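Local coordinates for uncharacterized protein (Starkeya novella, PDB 5I20), which exports a broad range of amino acids, among them threonine, methionine, lysine and glutamate, across the bacterial inner membrane, at residues Y99-L104 and V161-Y166; I105-A110 and A120-A125; G95-L100 and A155-A160; I9-I14 and G241-A246. One frame throughout, in Å; residues are numbered along the deposited sequence.

Contact 1: Y99-L104 and V161-Y166. With OLC ((2R)-2,3-dihydroxypropyl (9Z)-octadec-9-enoate), chain G.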
# COMPACT_ATOMS: atom_id res chain seq x y z
N TYR A 99 -0.65 -6.54 6.62
CA TYR A 99 -0.37 -7.14 5.32
C TYR A 99 -1.27 -8.33 5.02
O TYR A 99 -0.95 -9.19 4.19
CB TYR A 99 1.10 -7.52 5.20
CG TYR A 99 1.81 -6.67 4.17
CD1 TYR A 99 1.61 -6.87 2.82
CD2 TYR A 99 2.65 -5.63 4.56
CE1 TYR A 99 2.23 -6.09 1.87
CE2 TYR A 99 3.29 -4.84 3.62
CZ TYR A 99 3.07 -5.07 2.27
OH TYR A 99 3.70 -4.29 1.33
N LEU A 100 -2.41 -8.38 5.70
CA LEU A 100 -3.52 -9.20 5.27
C LEU A 100 -4.25 -8.53 4.11
O LEU A 100 -5.06 -9.16 3.44
CB LEU A 100 -4.49 -9.46 6.43
CG LEU A 100 -4.06 -10.51 7.44
CD1 LEU A 100 -4.96 -10.47 8.67
CD2 LEU A 100 -4.09 -11.89 6.80
N TRP A 101 -3.95 -7.25 3.87
CA TRP A 101 -4.70 -6.49 2.87
C TRP A 101 -4.60 -7.01 1.43
O TRP A 101 -5.55 -6.86 0.67
CB TRP A 101 -4.32 -5.00 2.91
CG TRP A 101 -2.96 -4.58 2.39
CD1 TRP A 101 -1.85 -4.31 3.15
CD2 TRP A 101 -2.58 -4.31 1.03
NE1 TRP A 101 -0.81 -3.93 2.34
CE2 TRP A 101 -1.23 -3.92 1.04
CE3 TRP A 101 -3.25 -4.39 -0.20
CZ2 TRP A 101 -0.53 -3.60 -0.13
CZ3 TRP A 101 -2.56 -4.07 -1.36
CH2 TRP A 101 -1.21 -3.68 -1.31
N PRO A 102 -3.47 -7.63 1.04
CA PRO A 102 -3.53 -8.15 -0.34
C PRO A 102 -4.51 -9.32 -0.48
O PRO A 102 -5.20 -9.41 -1.49
CB PRO A 102 -2.09 -8.60 -0.61
CG PRO A 102 -1.26 -7.77 0.31
CD PRO A 102 -2.09 -7.65 1.56
N LEU A 103 -4.56 -10.19 0.52
CA LEU A 103 -5.51 -11.30 0.53
C LEU A 103 -6.95 -10.77 0.55
O LEU A 103 -7.83 -11.32 -0.12
CB LEU A 103 -5.27 -12.21 1.73
CG LEU A 103 -6.23 -13.38 1.94
CD1 LEU A 103 -6.22 -14.32 0.74
CD2 LEU A 103 -5.89 -14.14 3.22
N LEU A 104 -7.17 -9.70 1.30
CA LEU A 104 -8.50 -9.11 1.42
C LEU A 104 -8.99 -8.56 0.08
O LEU A 104 -10.16 -8.72 -0.26
CB LEU A 104 -8.49 -8.00 2.48
CG LEU A 104 -8.32 -8.47 3.92
CD1 LEU A 104 -8.30 -7.29 4.88
CD2 LEU A 104 -9.41 -9.46 4.29
N VAL A 161 -8.38 -3.57 6.26
CA VAL A 161 -9.73 -3.61 5.70
C VAL A 161 -10.07 -2.32 4.96
O VAL A 161 -10.62 -2.35 3.86
CB VAL A 161 -10.79 -3.85 6.80
CG1 VAL A 161 -12.19 -3.74 6.22
CG2 VAL A 161 -10.58 -5.21 7.43
N ILE A 162 -9.75 -1.18 5.57
CA ILE A 162 -10.05 0.12 4.98
C ILE A 162 -9.32 0.30 3.64
O ILE A 162 -9.91 0.73 2.65
CB ILE A 162 -9.68 1.27 5.94
CG1 ILE A 162 -10.62 1.25 7.15
CG2 ILE A 162 -9.76 2.61 5.24
CD1 ILE A 162 -10.25 2.25 8.23
N TRP A 163 -8.04 -0.06 3.61
CA TRP A 163 -7.26 0.03 2.38
C TRP A 163 -7.76 -0.96 1.33
O TRP A 163 -7.81 -0.64 0.14
CB TRP A 163 -5.78 -0.21 2.67
CG TRP A 163 -4.95 -0.32 1.42
CD1 TRP A 163 -4.41 -1.46 0.89
CD2 TRP A 163 -4.59 0.74 0.53
NE1 TRP A 163 -3.73 -1.16 -0.26
CE2 TRP A 163 -3.83 0.18 -0.51
CE3 TRP A 163 -4.84 2.12 0.52
CZ2 TRP A 163 -3.30 0.95 -1.55
CZ3 TRP A 163 -4.32 2.88 -0.52
CH2 TRP A 163 -3.56 2.29 -1.54
N SER A 164 -8.12 -2.16 1.76
CA SER A 164 -8.65 -3.18 0.85
C SER A 164 -9.99 -2.76 0.26
O SER A 164 -10.24 -2.99 -0.93
CB SER A 164 -8.82 -4.52 1.58
OG SER A 164 -7.57 -5.03 1.98
N VAL A 165 -10.85 -2.17 1.08
CA VAL A 165 -12.15 -1.74 0.60
C VAL A 165 -11.97 -0.55 -0.32
O VAL A 165 -12.55 -0.50 -1.40
CB VAL A 165 -13.11 -1.41 1.76
CG1 VAL A 165 -14.33 -0.65 1.25
CG2 VAL A 165 -13.53 -2.68 2.47
N TYR A 166 -11.13 0.40 0.09
CA TYR A 166 -10.80 1.54 -0.76
C TYR A 166 -10.32 1.11 -2.15
O TYR A 166 -10.73 1.67 -3.16
CB TYR A 166 -9.72 2.41 -0.10
CG TYR A 166 -9.12 3.42 -1.05
CD1 TYR A 166 -9.79 4.61 -1.35
CD2 TYR A 166 -7.90 3.19 -1.66
CE1 TYR A 166 -9.25 5.53 -2.22
CE2 TYR A 166 -7.35 4.11 -2.54
CZ TYR A 166 -8.03 5.28 -2.81
OH TYR A 166 -7.49 6.19 -3.68
C10 OLC G . -0.46 0.02 0.98
C9 OLC G . 0.18 1.11 0.20
C11 OLC G . -1.05 0.33 2.31
C8 OLC G . 0.26 2.49 0.76
C16 OLC G . 2.25 -1.67 5.58
C12 OLC G . -0.98 -0.87 3.19
C7 OLC G . 1.62 2.76 1.31
C15 OLC G . 1.07 -0.85 5.98
C13 OLC G . -0.92 -0.45 4.62
C6 OLC G . 1.68 4.16 1.83
C14 OLC G . -0.18 -1.46 5.42
C5 OLC G . 2.04 4.14 3.27
C4 OLC G . 2.50 5.49 3.70
C3 OLC G . 3.05 5.43 5.08
C2 OLC G . 3.70 6.73 5.43

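Contact 2: I105-A110 and A120-A125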
# COMPACT_ATOMS: atom_id res chain seq x y z
N ILE A 105 -8.09 -7.92 -0.66
CA ILE A 105 -8.42 -7.42 -1.99
C ILE A 105 -8.84 -8.56 -2.92
O ILE A 105 -9.83 -8.46 -3.63
CB ILE A 105 -7.24 -6.64 -2.61
CG1 ILE A 105 -7.08 -5.29 -1.91
CG2 ILE A 105 -7.43 -6.45 -4.10
CD1 ILE A 105 -5.97 -4.43 -2.47
N VAL A 106 -8.08 -9.65 -2.89
CA VAL A 106 -8.40 -10.82 -3.70
C VAL A 106 -9.79 -11.35 -3.34
O VAL A 106 -10.62 -11.57 -4.22
CB VAL A 106 -7.36 -11.95 -3.53
CG1 VAL A 106 -7.81 -13.21 -4.26
CG2 VAL A 106 -6.00 -11.51 -4.02
N LEU A 107 -10.03 -11.53 -2.05
CA LEU A 107 -11.33 -12.00 -1.57
C LEU A 107 -12.46 -11.01 -1.88
O LEU A 107 -13.54 -11.41 -2.31
CB LEU A 107 -11.27 -12.29 -0.06
CG LEU A 107 -10.36 -13.46 0.36
CD1 LEU A 107 -10.27 -13.57 1.87
CD2 LEU A 107 -10.85 -14.77 -0.25
N PHE A 108 -12.21 -9.72 -1.68
CA PHE A 108 -13.25 -8.71 -1.88
C PHE A 108 -13.52 -8.46 -3.36
O PHE A 108 -14.55 -7.87 -3.71
CB PHE A 108 -12.88 -7.39 -1.19
CG PHE A 108 -12.82 -7.49 0.32
CD1 PHE A 108 -13.39 -8.55 0.99
CD2 PHE A 108 -12.18 -6.51 1.06
CE1 PHE A 108 -13.33 -8.64 2.37
CE2 PHE A 108 -12.12 -6.59 2.44
CZ PHE A 108 -12.70 -7.65 3.10
N SER A 109 -12.62 -8.90 -4.23
CA SER A 109 -12.79 -8.69 -5.67
C SER A 109 -13.93 -9.55 -6.21
O SER A 109 -14.43 -9.32 -7.31
CB SER A 109 -11.50 -9.00 -6.43
OG SER A 109 -11.20 -10.38 -6.40
N ALA A 110 -14.35 -10.54 -5.43
CA ALA A 110 -15.45 -11.41 -5.81
C ALA A 110 -16.78 -10.66 -5.79
O ALA A 110 -17.76 -11.11 -6.38
CB ALA A 110 -15.52 -12.63 -4.90
N ALA A 120 -7.19 -20.34 -8.24
CA ALA A 120 -5.78 -20.02 -8.42
C ALA A 120 -5.42 -18.65 -7.85
O ALA A 120 -4.32 -18.45 -7.31
CB ALA A 120 -5.41 -20.09 -9.89
N HIS A 121 -6.34 -17.70 -7.96
CA HIS A 121 -6.15 -16.37 -7.40
C HIS A 121 -6.01 -16.44 -5.88
O HIS A 121 -5.10 -15.85 -5.31
CB HIS A 121 -7.31 -15.45 -7.79
CG HIS A 121 -7.46 -15.27 -9.27
ND1 HIS A 121 -8.69 -15.25 -9.89
CD2 HIS A 121 -6.54 -15.10 -10.25
CE1 HIS A 121 -8.52 -15.08 -11.19
NE2 HIS A 121 -7.22 -14.98 -11.43
N VAL A 122 -6.92 -17.17 -5.25
CA VAL A 122 -6.90 -17.32 -3.80
C VAL A 122 -5.65 -18.08 -3.35
O VAL A 122 -4.99 -17.69 -2.39
CB VAL A 122 -8.17 -18.04 -3.30
CG1 VAL A 122 -8.06 -18.37 -1.82
CG2 VAL A 122 -9.40 -17.18 -3.57
N ALA A 123 -5.32 -19.15 -4.07
CA ALA A 123 -4.12 -19.93 -3.77
C ALA A 123 -2.85 -19.09 -3.95
O ALA A 123 -1.90 -19.22 -3.19
CB ALA A 123 -4.06 -21.16 -4.64
N GLY A 124 -2.84 -18.25 -4.98
CA GLY A 124 -1.71 -17.37 -5.24
C GLY A 124 -1.52 -16.38 -4.11
O GLY A 124 -0.40 -16.13 -3.67
N ALA A 125 -2.63 -15.83 -3.63
CA ALA A 125 -2.61 -14.90 -2.51
C ALA A 125 -2.12 -15.58 -1.23
O ALA A 125 -1.36 -14.99 -0.46
CB ALA A 125 -3.99 -14.30 -2.29

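Contact 3: G95-L100 and A155-A160. With OLC ((2R)-2,3-dihydroxypropyl (9Z)-octadec-9-enoate), chain G.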
# COMPACT_ATOMS: atom_id res chain seq x y z
N GLY A 95 2.82 -4.88 11.27
CA GLY A 95 3.04 -4.95 9.84
C GLY A 95 2.48 -6.22 9.22
O GLY A 95 1.95 -6.20 8.11
N LEU A 96 2.61 -7.33 9.95
CA LEU A 96 2.09 -8.61 9.48
C LEU A 96 0.56 -8.61 9.42
O LEU A 96 -0.02 -9.09 8.45
CB LEU A 96 2.58 -9.76 10.36
CG LEU A 96 2.04 -11.13 9.95
CD1 LEU A 96 2.47 -11.47 8.53
CD2 LEU A 96 2.46 -12.23 10.91
N VAL A 97 -0.08 -8.08 10.46
CA VAL A 97 -1.54 -8.03 10.49
C VAL A 97 -2.06 -7.13 9.37
O VAL A 97 -2.97 -7.51 8.63
CB VAL A 97 -2.08 -7.55 11.85
CG1 VAL A 97 -3.58 -7.30 11.79
CG2 VAL A 97 -1.77 -8.57 12.93
N ALA A 98 -1.46 -5.95 9.23
CA ALA A 98 -1.83 -5.04 8.14
C ALA A 98 -1.66 -5.68 6.77
O ALA A 98 -2.43 -5.41 5.85
CB ALA A 98 -1.03 -3.75 8.23
N TYR A 99 -0.65 -6.54 6.62
CA TYR A 99 -0.37 -7.14 5.32
C TYR A 99 -1.27 -8.33 5.02
O TYR A 99 -0.95 -9.19 4.19
CB TYR A 99 1.10 -7.52 5.20
CG TYR A 99 1.81 -6.67 4.17
CD1 TYR A 99 1.61 -6.87 2.82
CD2 TYR A 99 2.65 -5.63 4.56
CE1 TYR A 99 2.23 -6.09 1.87
CE2 TYR A 99 3.29 -4.84 3.62
CZ TYR A 99 3.07 -5.07 2.27
OH TYR A 99 3.70 -4.29 1.33
N LEU A 100 -2.41 -8.38 5.70
CA LEU A 100 -3.52 -9.20 5.27
C LEU A 100 -4.25 -8.53 4.11
O LEU A 100 -5.06 -9.16 3.44
CB LEU A 100 -4.49 -9.46 6.43
CG LEU A 100 -4.06 -10.51 7.44
CD1 LEU A 100 -4.96 -10.47 8.67
CD2 LEU A 100 -4.09 -11.89 6.80
N ALA A 155 -6.30 -2.34 15.33
CA ALA A 155 -6.02 -1.14 14.55
C ALA A 155 -5.34 -1.53 13.24
O ALA A 155 -5.69 -1.03 12.17
CB ALA A 155 -5.16 -0.17 15.34
N ALA A 156 -4.37 -2.43 13.33
CA ALA A 156 -3.67 -2.92 12.15
C ALA A 156 -4.63 -3.66 11.22
O ALA A 156 -4.50 -3.59 10.00
CB ALA A 156 -2.50 -3.82 12.55
N ALA A 157 -5.59 -4.38 11.80
CA ALA A 157 -6.59 -5.07 11.00
C ALA A 157 -7.55 -4.08 10.35
O ALA A 157 -7.98 -4.27 9.22
CB ALA A 157 -7.36 -6.07 11.85
N ALA A 158 -7.89 -3.02 11.08
CA ALA A 158 -8.77 -1.97 10.57
C ALA A 158 -8.13 -1.29 9.37
O ALA A 158 -8.79 -1.01 8.37
CB ALA A 158 -9.09 -0.95 11.65
N CYS A 159 -6.83 -1.04 9.49
CA CYS A 159 -6.02 -0.47 8.42
C CYS A 159 -6.09 -1.33 7.16
O CYS A 159 -6.29 -0.81 6.06
CB CYS A 159 -4.57 -0.34 8.90
SG CYS A 159 -3.35 -0.17 7.60
N ALA A 160 -5.93 -2.63 7.33
CA ALA A 160 -5.95 -3.57 6.22
C ALA A 160 -7.30 -3.58 5.49
O ALA A 160 -7.34 -3.59 4.26
CB ALA A 160 -5.62 -4.98 6.71
C10 OLC G . -0.46 0.02 0.98
C9 OLC G . 0.18 1.11 0.20
C11 OLC G . -1.05 0.33 2.31
C8 OLC G . 0.26 2.49 0.76
C16 OLC G . 2.25 -1.67 5.58
C12 OLC G . -0.98 -0.87 3.19
C7 OLC G . 1.62 2.76 1.31
C15 OLC G . 1.07 -0.85 5.98
C13 OLC G . -0.92 -0.45 4.62
C6 OLC G . 1.68 4.16 1.83
C14 OLC G . -0.18 -1.46 5.42
C5 OLC G . 2.04 4.14 3.27
C4 OLC G . 2.50 5.49 3.70
C3 OLC G . 3.05 5.43 5.08
C2 OLC G . 3.70 6.73 5.43

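Contact 4: I9-I14 and G241-A246. With OLC ((2R)-2,3-dihydroxypropyl (9Z)-octadec-9-enoate), chain J.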
# COMPACT_ATOMS: atom_id res chain seq x y z
N ILE A 9 0.53 -1.29 -15.15
CA ILE A 9 0.58 0.05 -14.56
C ILE A 9 0.36 -0.00 -13.05
O ILE A 9 1.07 0.64 -12.28
CB ILE A 9 -0.45 0.99 -15.23
CG1 ILE A 9 -0.02 1.33 -16.66
CG2 ILE A 9 -0.62 2.28 -14.46
CD1 ILE A 9 -1.00 2.22 -17.40
N GLY A 10 -0.63 -0.78 -12.61
CA GLY A 10 -0.89 -0.96 -11.19
C GLY A 10 0.29 -1.56 -10.46
O GLY A 10 0.53 -1.26 -9.28
N PHE A 11 1.03 -2.42 -11.15
CA PHE A 11 2.17 -3.09 -10.53
C PHE A 11 3.31 -2.12 -10.23
O PHE A 11 4.20 -2.43 -9.43
CB PHE A 11 2.68 -4.23 -11.43
CG PHE A 11 3.77 -5.04 -10.80
CD1 PHE A 11 3.50 -5.84 -9.70
CD2 PHE A 11 5.06 -5.00 -11.29
CE1 PHE A 11 4.50 -6.59 -9.11
CE2 PHE A 11 6.07 -5.75 -10.71
CZ PHE A 11 5.79 -6.54 -9.61
N THR A 12 3.28 -0.95 -10.85
CA THR A 12 4.30 0.05 -10.58
C THR A 12 4.10 0.66 -9.19
O THR A 12 5.06 1.08 -8.55
CB THR A 12 4.31 1.17 -11.65
OG1 THR A 12 3.05 1.84 -11.68
CG2 THR A 12 4.61 0.60 -13.03
N ALA A 13 2.86 0.68 -8.71
CA ALA A 13 2.57 1.11 -7.34
C ALA A 13 3.22 0.16 -6.34
O ALA A 13 3.79 0.59 -5.34
CB ALA A 13 1.07 1.19 -7.10
N ILE A 14 3.12 -1.13 -6.63
CA ILE A 14 3.73 -2.16 -5.80
C ILE A 14 5.25 -2.03 -5.80
O ILE A 14 5.90 -2.24 -4.77
CB ILE A 14 3.33 -3.56 -6.29
CG1 ILE A 14 1.80 -3.70 -6.26
CG2 ILE A 14 3.99 -4.64 -5.45
CD1 ILE A 14 1.28 -4.92 -7.01
N GLY A 241 -3.96 -7.89 -6.38
CA GLY A 241 -4.00 -8.35 -5.00
C GLY A 241 -2.92 -9.39 -4.74
O GLY A 241 -2.16 -9.29 -3.78
N VAL A 242 -2.85 -10.38 -5.63
CA VAL A 242 -1.84 -11.42 -5.55
C VAL A 242 -0.43 -10.83 -5.64
O VAL A 242 0.44 -11.15 -4.84
CB VAL A 242 -2.02 -12.48 -6.67
CG1 VAL A 242 -0.90 -13.51 -6.64
CG2 VAL A 242 -3.37 -13.16 -6.54
N LEU A 243 -0.23 -9.95 -6.62
CA LEU A 243 1.08 -9.36 -6.88
C LEU A 243 1.55 -8.42 -5.77
O LEU A 243 2.74 -8.14 -5.67
CB LEU A 243 1.06 -8.61 -8.21
CG LEU A 243 0.85 -9.48 -9.45
CD1 LEU A 243 0.71 -8.61 -10.69
CD2 LEU A 243 1.99 -10.48 -9.61
N SER A 244 0.63 -7.94 -4.95
CA SER A 244 0.99 -7.02 -3.87
C SER A 244 1.92 -7.67 -2.84
O SER A 244 2.71 -6.98 -2.20
CB SER A 244 -0.26 -6.46 -3.20
OG SER A 244 -0.92 -5.54 -4.06
N TYR A 245 1.85 -9.00 -2.68
CA TYR A 245 2.78 -9.68 -1.78
C TYR A 245 4.22 -9.70 -2.33
O TYR A 245 5.11 -10.27 -1.71
CB TYR A 245 2.32 -11.11 -1.49
CG TYR A 245 1.20 -11.18 -0.48
CD1 TYR A 245 1.34 -10.59 0.77
CD2 TYR A 245 0.00 -11.80 -0.80
CE1 TYR A 245 0.31 -10.64 1.69
CE2 TYR A 245 -1.03 -11.85 0.12
CZ TYR A 245 -0.87 -11.27 1.36
OH TYR A 245 -1.90 -11.31 2.27
N ALA A 246 4.44 -9.09 -3.48
CA ALA A 246 5.80 -8.94 -3.98
C ALA A 246 6.51 -7.81 -3.24
O ALA A 246 7.74 -7.80 -3.14
CB ALA A 246 5.81 -8.69 -5.47
C10 OLC J . 8.55 2.16 -10.81
C9 OLC J . 7.51 2.75 -11.70
C11 OLC J . 9.66 3.01 -10.30
C8 OLC J . 7.54 4.22 -11.98
C7 OLC J . 7.13 4.47 -13.39
C6 OLC J . 5.68 4.17 -13.56
C5 OLC J . 5.02 5.30 -14.27
C4 OLC J . 4.26 4.79 -15.46
C3 OLC J . 3.16 5.74 -15.77
C2 OLC J . 2.74 5.58 -17.19
C1 OLC J . 1.36 6.13 -17.37
O19 OLC J . 0.60 5.74 -18.44
O20 OLC J . 0.90 6.89 -16.53

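Contact 1: Y99-L104 and V161-Y166
Trp101 and Trp163 make a T-shaped (edge-to-face) indole pair between two transmembrane helices, 101-108 and 150-169, of the basket-shaped DMT transporter fold. The pyrrole edge of Trp163 points into the benzene face of Trp101, with the planes at 88° and these two ring centroids 4.4 Å apart. Trp163 NE1 comes within 3.3 Å of Trp101 CE3, set off toward the rim of the ring. Pro102 CD lies against the opposite face, so the Trp101 indole is held from both sides. Its CG sits between the backbone N and the carbonyl carbon (chi1 71°), and the side chain lies side by side with that of Trp163. The acyl chain of the bound monoolein runs past both rings: C12 is 3.2 Å from Trp101 NE1, and C10 lies over a face of Trp163, 3.7 Å from CE2. Trp228, Tyr78 and Trp17 also meet the Trp163 ring, an aromatic cluster consistent with the wall of the central substrate cavity. An alanine in place of Trp101 would probably leave the Trp163 edge without the face it points into and strip the lipid tail of one wall. Nearby, Leu104 CD1 packs 4.0 Å from Val161 CG2. Ser164 OG, with one proton to offer, sits between two carbonyl oxygens, Ala160 O of its own helix and, 3.0 Å away, Trp101 O.

Contact 2: I105-A110 and A120-A125
Val106 meets Ala125 and His121 at the closely packed side of a helical hairpin, in which transmembrane helices 101-108 and 119-136 run antiparallel and are joined by a short cytoplasmic connection. The two methyls of Val106 divide the work. CG2 reaches the small side chain of Ala125, 3.8 Å from its CB, while CG1, anti to the backbone N, rests 3.9 Å from His121 O on the neighbouring turn. The backbones come nearest at Val106 and Val122, with their CA atoms 6.7 Å apart. Behind this side, Val242 of helix 237-243 also touches Val106, which is buried. The other side of the hairpin is looser: Leu107, on the surface and possibly facing lipid, only brushes Val122, with its CD2 4.4 Å from Val122 CG2. No hydrogen bond joins the two segments, so van der Waals contact alone links them. The imidazole of His121 turns away from Val106, and its ND1 is instead hydrogen-bonded to Arg118 N. On the partner helix the carbonyl of Val106 is taken up from within: Ser109 OG donates to Val106 O over 2.6 Å, tilted 26° from the carbonyl plane.

Contact 3: G95-L100 and A155-A160
The backbones of Ala98 and Ala160 close to 4.8 Å between their CA atoms, near enough for Ala98 CA to make a CA-H...O contact with Ala156 O at 3.6 Å, the angle at the hydrogen being 139°. Such an approach depends on small side chains. Ala160 contributes just a methyl, and its CB rests 3.3 Å from Ala98 O. Val97, the residue before Ala98, supplies the bulk on helix 91-98: its CG1, anti to the backbone N (171°), points between Ala156 and Ala157, 3.7 Å from Ala156 CB and 3.5 Å from Ala157 N. This is alanine-rich transmembrane helix packing, helix 91-98 against helix 150-169, both running from the periplasmic toward the cytoplasmic side. It takes place just before a break in the first of them: the backbone departs from helical torsions at Tyr99, and span 91-111 resumes as helix 101-108. Tyr99 O is probably hydrogen-bonded to Tyr245 OH, which ties the break to span 237-258. Helix 65-88 touches both partners, with Tyr82 against Ala98 and Cys159, and Ala85 against Ala156. On the side of the bound monoolein, Ala98 CB and Cys159 SG stand 4.3 Å apart. The acyl chain of this lipid, which also lies against Trp101, runs past the pair, with C14 3.7 Å from Ala98 CB and C13 3.9 Å from Cys159 SG.

Contact 4: I9-I14 and G241-A246
Leu243 O accepts the N-H of Ala246 at 2.9 Å, closing a type I beta turn, and the same oxygen has Ile14 CG2 lying against it at 3.7 Å. Ile14 has the largest part in this contact, through its two branches. CG1 lies beside the backbone N (chi1 -58°), and CD1 beyond it reaches the start of the turn, 3.9 Å from Leu243 CB and 3.7 Å from Ser244 OG. That hydroxyl is hydrogen-bonded to Leu240 O in the preceding turn of helix, and Ile14 meets it by packing alone. The CG2 branch also approaches Ala246 CB, though less closely. Phe11, one turn earlier on helix 3-17, brings its ring in beside this patch and crosses the Leu243 side chain at about a right angle. Its CD1 is 4.0 Å from Leu243 CB, and Ala246 CB stands at the edge of the ring, 4.4 Å from CE1. An alanine in place of Ile14 would probably open a gap against the turn, leaving Ser244 OG and Leu243 O without the methyls that lie on them and Leu243 CB with Phe11 alone of its two neighbours on helix 3-17. Elsewhere on helix 3-17 Thr12 meets a bound monoolein, its CB 3.6 Å from lipid atom C9, and Ala13 packs on helix 224-234. Helix 265-282 covers the turn through Ala278 on Leu243 and Ile274 on Ala246. Here a membrane helix, 3-17, packs against an interrupted transmembrane span, the break between helices 237-243 and 246-258 within the basket-shaped DMT transporter fold.

Contacts 1 and 3 follow one another along helix 150-169, their centres 8 Å apart, and both line the tail of the same monoolein, whose place is consistent with the central substrate cavity. The break at Tyr99 and Leu100 belongs to both. From there Tyr99 O reaches Tyr245 OH at 3.0 Å, a probable hydrogen bond into the turn of contact 4, while Trp101 CH2 touches Ser244 OG at 3.3 Å. Contact 2 continues helix 101-108 toward the cytoplasm: its Ala125 CB meets Leu103 CD1 at 3.8 Å, and Val106 CG2 packs 3.7 Å from Val242 N of contact 4. Contacts 2 and 3 do not touch, their centres about 17 Å apart.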